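Local atomic coordinates of biliverdin reductase (Synechocystis sp., PDB entry 5B3T), a protein that probably reduces the linear tetrapyrrole biliverdin to bilirubin with NAD(P)H, pairing a Rossmann-fold domain with a C-terminal alpha/beta domain. Residues N165-R170 with K240-H245; R207-P212 with Y216-L221. One frame throughout, in Å; residues are numbered along the deposited sequence.

Contact 1: residues N165-R170 with K240-H245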
loop_
_atom_site.group_PDB
_atom_site.type_symbol
_atom_site.label_atom_id
_atom_site.label_comp_id
_atom_site.label_asym_id
_atom_site.label_seq_id
_atom_site.Cartn_x
_atom_site.Cartn_y
_atom_site.Cartn_z
ATOM N N ASN A 165 -5.828 -19.397 11.950
ATOM C CA ASN A 165 -5.499 -20.781 12.272
ATOM C C ASN A 165 -6.429 -21.710 11.490
ATOM O O ASN A 165 -7.644 -21.659 11.665
ATOM C CB ASN A 165 -5.621 -21.019 13.782
ATOM C CG ASN A 165 -5.024 -22.344 14.223
ATOM O OD1 ASN A 165 -4.317 -23.004 13.467
ATOM N ND2 ASN A 165 -5.304 -22.733 15.463
ATOM N N PRO A 166 -5.862 -22.557 10.616
ATOM C CA PRO A 166 -4.424 -22.707 10.376
ATOM C C PRO A 166 -3.846 -21.643 9.445
ATOM O O PRO A 166 -4.562 -21.079 8.619
ATOM C CB PRO A 166 -4.332 -24.090 9.733
ATOM C CG PRO A 166 -5.601 -24.197 8.962
ATOM C CD PRO A 166 -6.649 -23.495 9.794
ATOM N N ALA A 167 -2.559 -21.374 9.592
ATOM C CA ALA A 167 -1.889 -20.468 8.676
ATOM C C ALA A 167 -1.839 -21.099 7.288
ATOM O O ALA A 167 -1.455 -22.268 7.158
ATOM C CB ALA A 167 -0.480 -20.148 9.166
ATOM N N PRO A 168 -2.211 -20.373 6.241
ATOM C CA PRO A 168 -2.256 -20.968 4.904
ATOM C C PRO A 168 -0.867 -21.123 4.303
ATOM O O PRO A 168 0.114 -20.531 4.756
ATOM C CB PRO A 168 -3.089 -19.960 4.107
ATOM C CG PRO A 168 -2.751 -18.645 4.752
ATOM C CD PRO A 168 -2.566 -18.942 6.225
ATOM N N GLN A 169 -0.804 -21.943 3.259
ATOM C CA GLN A 169 0.412 -22.076 2.464
ATOM C C GLN A 169 0.267 -21.241 1.193
ATOM O O GLN A 169 0.165 -21.748 0.075
ATOM C CB GLN A 169 0.692 -23.543 2.152
ATOM C CG GLN A 169 2.175 -23.863 2.047
ATOM C CD GLN A 169 2.469 -25.035 1.130
ATOM O OE1 GLN A 169 1.690 -25.345 0.227
ATOM N NE2 GLN A 169 3.601 -25.692 1.355
ATOM N N ARG A 170 0.244 -19.924 1.396
ATOM C CA ARG A 170 0.119 -18.966 0.308
ATOM C C ARG A 170 1.128 -17.841 0.518
ATOM O O ARG A 170 1.800 -17.763 1.550
ATOM C CB ARG A 170 -1.313 -18.425 0.198
ATOM C CG ARG A 170 -1.759 -17.582 1.378
ATOM C CD ARG A 170 -3.224 -17.189 1.258
ATOM N NE ARG A 170 -3.496 -16.425 0.045
ATOM C CZ ARG A 170 -4.478 -15.537 -0.072
ATOM N NH1 ARG A 170 -5.280 -15.293 0.955
ATOM N NH2 ARG A 170 -4.656 -14.887 -1.216
ATOM N N LYS A 240 0.211 -11.572 12.871
ATOM C CA LYS A 240 -0.803 -12.434 12.285
ATOM C C LYS A 240 -0.351 -13.877 12.428
ATOM O O LYS A 240 0.842 -14.161 12.566
ATOM C CB LYS A 240 -1.069 -12.094 10.812
ATOM C CG LYS A 240 0.055 -12.456 9.853
ATOM C CD LYS A 240 -0.321 -12.089 8.424
ATOM C CE LYS A 240 0.851 -12.256 7.476
ATOM N NZ LYS A 240 0.555 -11.670 6.139
ATOM N N GLY A 241 -1.319 -14.786 12.402
ATOM C CA GLY A 241 -0.990 -16.195 12.452
ATOM C C GLY A 241 -1.650 -16.978 13.567
ATOM O O GLY A 241 -2.615 -16.520 14.186
ATOM N N GLU A 242 -1.108 -18.165 13.840
ATOM C CA GLU A 242 -1.793 -19.156 14.659
ATOM C C GLU A 242 -1.718 -18.869 16.155
ATOM O O GLU A 242 -2.521 -19.425 16.912
ATOM C CB GLU A 242 -1.219 -20.547 14.368
ATOM C CG GLU A 242 -1.593 -21.083 12.989
ATOM C CD GLU A 242 -0.878 -22.375 12.635
ATOM O OE1 GLU A 242 -0.167 -22.929 13.502
ATOM O OE2 GLU A 242 -1.032 -22.841 11.487
ATOM N N VAL A 243 -0.796 -18.011 16.605
ATOM C CA VAL A 243 -0.596 -17.805 18.037
ATOM C C VAL A 243 -1.440 -16.673 18.609
ATOM O O VAL A 243 -1.441 -16.474 19.832
ATOM C CB VAL A 243 0.887 -17.527 18.365
ATOM C CG1 VAL A 243 1.761 -18.668 17.873
ATOM C CG2 VAL A 243 1.329 -16.200 17.760
ATOM N N PHE A 244 -2.159 -15.927 17.774
ATOM C CA PHE A 244 -2.889 -14.745 18.214
ATOM C C PHE A 244 -4.349 -15.105 18.460
ATOM O O PHE A 244 -5.055 -15.518 17.534
ATOM C CB PHE A 244 -2.775 -13.625 17.182
ATOM C CG PHE A 244 -1.381 -13.094 17.022
ATOM C CD1 PHE A 244 -0.884 -12.146 17.900
ATOM C CD2 PHE A 244 -0.563 -13.548 16.001
ATOM C CE1 PHE A 244 0.401 -11.655 17.761
ATOM C CE2 PHE A 244 0.725 -13.061 15.856
ATOM C CZ PHE A 244 1.206 -12.112 16.739
ATOM N N HIS A 245 -4.799 -14.934 19.702
ATOM C CA HIS A 245 -6.166 -15.265 20.081
ATOM C C HIS A 245 -7.074 -14.049 20.205
ATOM O O HIS A 245 -8.275 -14.220 20.437
ATOM C CB HIS A 245 -6.175 -16.048 21.400
ATOM C CG HIS A 245 -5.791 -17.486 21.245
ATOM N ND1 HIS A 245 -4.479 -17.909 21.217
ATOM C CD2 HIS A 245 -6.547 -18.598 21.089
ATOM C CE1 HIS A 245 -4.446 -19.220 21.060
ATOM N NE2 HIS A 245 -5.687 -19.662 20.981
HETATM O O HOH W 1 -5.844 -19.833 17.104
#
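In the C-terminal alpha/beta domain, strands 153-163 and 233-241 lie side by side and parallel, and just past their ends the acid of E242 takes the backbone N-H of A167. A167 N donates to E242 OE2 at 2.8 Å, with an N-H...O angle of 169°. The carboxylate receives it on the anti lone pair of OE2, the one facing away from OE1, while OE1 forms a salt bridge with R218 of strand 217-228. Both oxygens are thus engaged, so the carboxylate can hardly turn about its last bond.

The reach comes from a chain extended beyond CG (chi2 173°), which carries the acid across the 165-170 loop to the N-H of A167. N165 meets that chain part-way: its OD1 sits 3.4 Å from E242 CG, and the two side chains cross at about a right angle, with amide and carboxylate planes 38° apart. Further out, OE2 also lies 3.6 Å from A167 CB, while P166 touches it through CA.

E242 stands at the second position of a type I turn running from G241 to F244, where strand 233-241 ends. G241 has backbone angles that only glycine adopts comfortably, and it lets the strand run into the turn. On the other side the loop turns through a cis peptide bond between N165 and P166, and three residues beyond A167 it reaches R170, which contacts NADP(+) in another structure of this protein. A water joins N165 ND2 to E242 O by two weak bonds of 3.4 Å.

Contact 2: residues R207-P212 with Y216-L221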
loop_
_atom_site.group_PDB
_atom_site.type_symbol
_atom_site.label_atom_id
_atom_site.label_comp_id
_atom_site.label_asym_id
_atom_site.label_seq_id
_atom_site.Cartn_x
_atom_site.Cartn_y
_atom_site.Cartn_z
ATOM N N ARG A 207 9.731 -11.334 15.080
ATOM C CA ARG A 207 9.725 -12.722 15.521
ATOM C C ARG A 207 8.833 -13.540 14.598
ATOM O O ARG A 207 7.719 -13.118 14.272
ATOM C CB ARG A 207 9.239 -12.838 16.970
ATOM C CG ARG A 207 9.087 -14.274 17.447
ATOM C CD ARG A 207 8.724 -14.366 18.921
ATOM N NE ARG A 207 8.651 -15.760 19.351
ATOM C CZ ARG A 207 8.404 -16.154 20.596
ATOM N NH1 ARG A 207 8.201 -15.257 21.551
ATOM N NH2 ARG A 207 8.360 -17.447 20.886
ATOM N N PHE A 208 9.323 -14.707 14.185
ATOM C CA PHE A 208 8.571 -15.615 13.334
ATOM C C PHE A 208 8.367 -16.957 14.025
ATOM O O PHE A 208 9.212 -17.413 14.803
ATOM C CB PHE A 208 9.277 -15.847 11.991
ATOM C CG PHE A 208 9.279 -14.650 11.086
ATOM C CD1 PHE A 208 8.190 -14.382 10.273
ATOM C CD2 PHE A 208 10.374 -13.802 11.034
ATOM C CE1 PHE A 208 8.186 -13.283 9.429
ATOM C CE2 PHE A 208 10.378 -12.700 10.191
ATOM C CZ PHE A 208 9.282 -12.440 9.387
ATOM N N TRP A 209 7.226 -17.579 13.734
ATOM C CA TRP A 209 6.958 -18.978 14.051
ATOM C C TRP A 209 6.938 -19.728 12.725
ATOM O O TRP A 209 6.012 -19.554 11.926
ATOM C CB TRP A 209 5.627 -19.147 14.785
ATOM C CG TRP A 209 5.579 -18.656 16.206
ATOM C CD1 TRP A 209 5.594 -19.421 17.337
ATOM C CD2 TRP A 209 5.467 -17.295 16.646
ATOM N NE1 TRP A 209 5.514 -18.622 18.452
ATOM C CE2 TRP A 209 5.435 -17.313 18.056
ATOM C CE3 TRP A 209 5.402 -16.063 15.987
ATOM C CZ2 TRP A 209 5.338 -16.148 18.816
ATOM C CZ3 TRP A 209 5.306 -14.908 16.744
ATOM C CH2 TRP A 209 5.276 -14.959 18.143
ATOM N N ASP A 210 7.951 -20.552 12.483
ATOM C CA ASP A 210 8.068 -21.224 11.196
ATOM C C ASP A 210 7.098 -22.393 11.084
ATOM O O ASP A 210 6.732 -23.027 12.078
ATOM C CB ASP A 210 9.494 -21.727 10.973
ATOM C CG ASP A 210 10.438 -20.631 10.523
ATOM O OD1 ASP A 210 9.958 -19.528 10.189
ATOM O OD2 ASP A 210 11.662 -20.878 10.498
ATOM N N GLN A 211 6.681 -22.669 9.854
ATOM C CA GLN A 211 5.982 -23.903 9.529
ATOM C C GLN A 211 6.999 -25.034 9.408
ATOM O O GLN A 211 8.208 -24.797 9.418
ATOM C CB GLN A 211 5.190 -23.721 8.234
ATOM C CG GLN A 211 3.991 -22.792 8.327
ATOM C CD GLN A 211 2.777 -23.454 8.965
ATOM O OE1 GLN A 211 2.902 -24.450 9.675
ATOM N NE2 GLN A 211 1.593 -22.902 8.709
ATOM N N PRO A 212 6.542 -26.292 9.335
ATOM C CA PRO A 212 7.488 -27.388 9.060
ATOM C C PRO A 212 8.327 -27.144 7.818
ATOM O O PRO A 212 9.534 -27.415 7.822
ATOM C CB PRO A 212 6.568 -28.605 8.910
ATOM C CG PRO A 212 5.406 -28.288 9.786
ATOM C CD PRO A 212 5.197 -26.801 9.663
ATOM N N TYR A 216 7.704 -21.014 4.773
ATOM C CA TYR A 216 6.487 -20.390 5.257
ATOM C C TYR A 216 6.594 -20.184 6.761
ATOM O O TYR A 216 7.242 -20.962 7.464
ATOM C CB TYR A 216 5.261 -21.252 4.937
ATOM C CG TYR A 216 4.976 -21.390 3.460
ATOM C CD1 TYR A 216 5.580 -22.390 2.706
ATOM C CD2 TYR A 216 4.100 -20.526 2.818
ATOM C CE1 TYR A 216 5.323 -22.518 1.354
ATOM C CE2 TYR A 216 3.835 -20.648 1.468
ATOM C CZ TYR A 216 4.449 -21.644 0.741
ATOM O OH TYR A 216 4.186 -21.768 -0.604
ATOM N N PHE A 217 5.967 -19.121 7.250
ATOM C CA PHE A 217 5.773 -18.957 8.679
ATOM C C PHE A 217 4.303 -19.171 9.008
ATOM O O PHE A 217 3.419 -18.920 8.184
ATOM C CB PHE A 217 6.248 -17.582 9.182
ATOM C CG PHE A 217 5.574 -16.403 8.521
ATOM C CD1 PHE A 217 4.437 -15.838 9.076
ATOM C CD2 PHE A 217 6.106 -15.832 7.372
ATOM C CE1 PHE A 217 3.821 -14.744 8.484
ATOM C CE2 PHE A 217 5.494 -14.735 6.775
ATOM C CZ PHE A 217 4.353 -14.191 7.332
ATOM N N ARG A 218 4.053 -19.677 10.212
ATOM C CA ARG A 218 2.692 -19.841 10.691
ATOM C C ARG A 218 2.240 -18.685 11.566
ATOM O O ARG A 218 1.043 -18.569 11.842
ATOM C CB ARG A 218 2.548 -21.159 11.462
ATOM C CG ARG A 218 3.377 -21.255 12.725
ATOM C CD ARG A 218 3.198 -22.619 13.378
ATOM N NE ARG A 218 3.651 -22.620 14.765
ATOM C CZ ARG A 218 2.846 -22.426 15.804
ATOM N NH1 ARG A 218 1.550 -22.224 15.608
ATOM N NH2 ARG A 218 3.333 -22.440 17.037
ATOM N N ALA A 219 3.167 -17.840 12.008
ATOM C CA ALA A 219 2.833 -16.629 12.737
ATOM C C ALA A 219 4.026 -15.692 12.672
ATOM O O ALA A 219 5.172 -16.133 12.539
ATOM C CB ALA A 219 2.462 -16.921 14.198
ATOM N N CYS A 220 3.745 -14.396 12.757
ATOM C CA CYS A 220 4.789 -13.392 12.865
ATOM C C CYS A 220 4.316 -12.287 13.795
ATOM O O CYS A 220 3.124 -11.975 13.864
ATOM C CB CYS A 220 5.174 -12.802 11.496
ATOM S SG CYS A 220 3.924 -11.747 10.728
ATOM N N LEU A 221 5.265 -11.715 14.528
ATOM C CA LEU A 221 5.019 -10.539 15.353
ATOM C C LEU A 221 6.159 -9.566 15.115
ATOM O O LEU A 221 7.311 -9.865 15.446
ATOM C CB LEU A 221 4.915 -10.895 16.838
ATOM C CG LEU A 221 4.815 -9.688 17.775
ATOM C CD1 LEU A 221 3.597 -8.835 17.437
ATOM C CD2 LEU A 221 4.780 -10.130 19.230
HETATM O O HOH W 2 6.660 -22.625 14.877
HETATM O O HOH W 3 1.966 -20.869 6.508
#
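A219 O and L221 N come in at the edge of the W209 indole, and R207 NE lies 3.3 Å above one face of it, offset toward the rim. CG of W209 stands anti to its carbonyl carbon (chi1 -71°), and from there the benzo side runs along strand 219-221, CE3 meeting A219 CB at 3.5 Å and CZ3 passing L221 CB. Over one face of the R218 guanidinium is W209 CG, the ring and guanidinium planes being 77° apart; water 2, in plane at the guanidinium edge, bridges R218 NE to D210 O, and NH1 has E242 as its partner.

F217 offers a ring face to F208, whose CD1 lies 3.7 Å from F217 CG, with the planes inclined at 59°. C220 CB packs against the same CD1, so F208 rests on both residues, and H175 meets it edge-to-face. Q211 lays its amide across R218, NE2 being 3.4 Å from R218 CB, and a second water joins that NE2 to F217 O.

Between the strands, W209 N bonds to A219 O at 2.8 Å, and R207 and L221 exchange N-H and C=O in both directions. W209 O then takes two donors: R218 N at 2.6 Å and, weakly, A219 N. Q211 N to Y216 O resumes the pairing after the one-residue shift in register. With R218 and A219 both set opposite W209, this is a classic beta bulge in an antiparallel hairpin, strands 199-210 and 217-228, at one margin of the mixed sheet.

Overall arrangement
Contacts 1 and 2 lie about 8 Å apart, centre to centre, and both reach the same mixed sheet; each holds one of two neighbouring strands, 217-228 in contact 2 and 233-241 in contact 1. Contact 2 is hairpin pairing at the sheet margin, a ladder of backbone bonds with aromatic side chains on both faces; contact 1 brings a distant loop onto the end of a strand through one acid and covers roughly a third of the area. Neither is wholly core: A167 is buried in contact 1, while N165 and P166 are exposed and E242 lies between, whereas F217, A219 and C220 form the inner part of contact 2. A probable hydrogen bond from C220 N to K240 O joins the two, and Q169 packs on Y216.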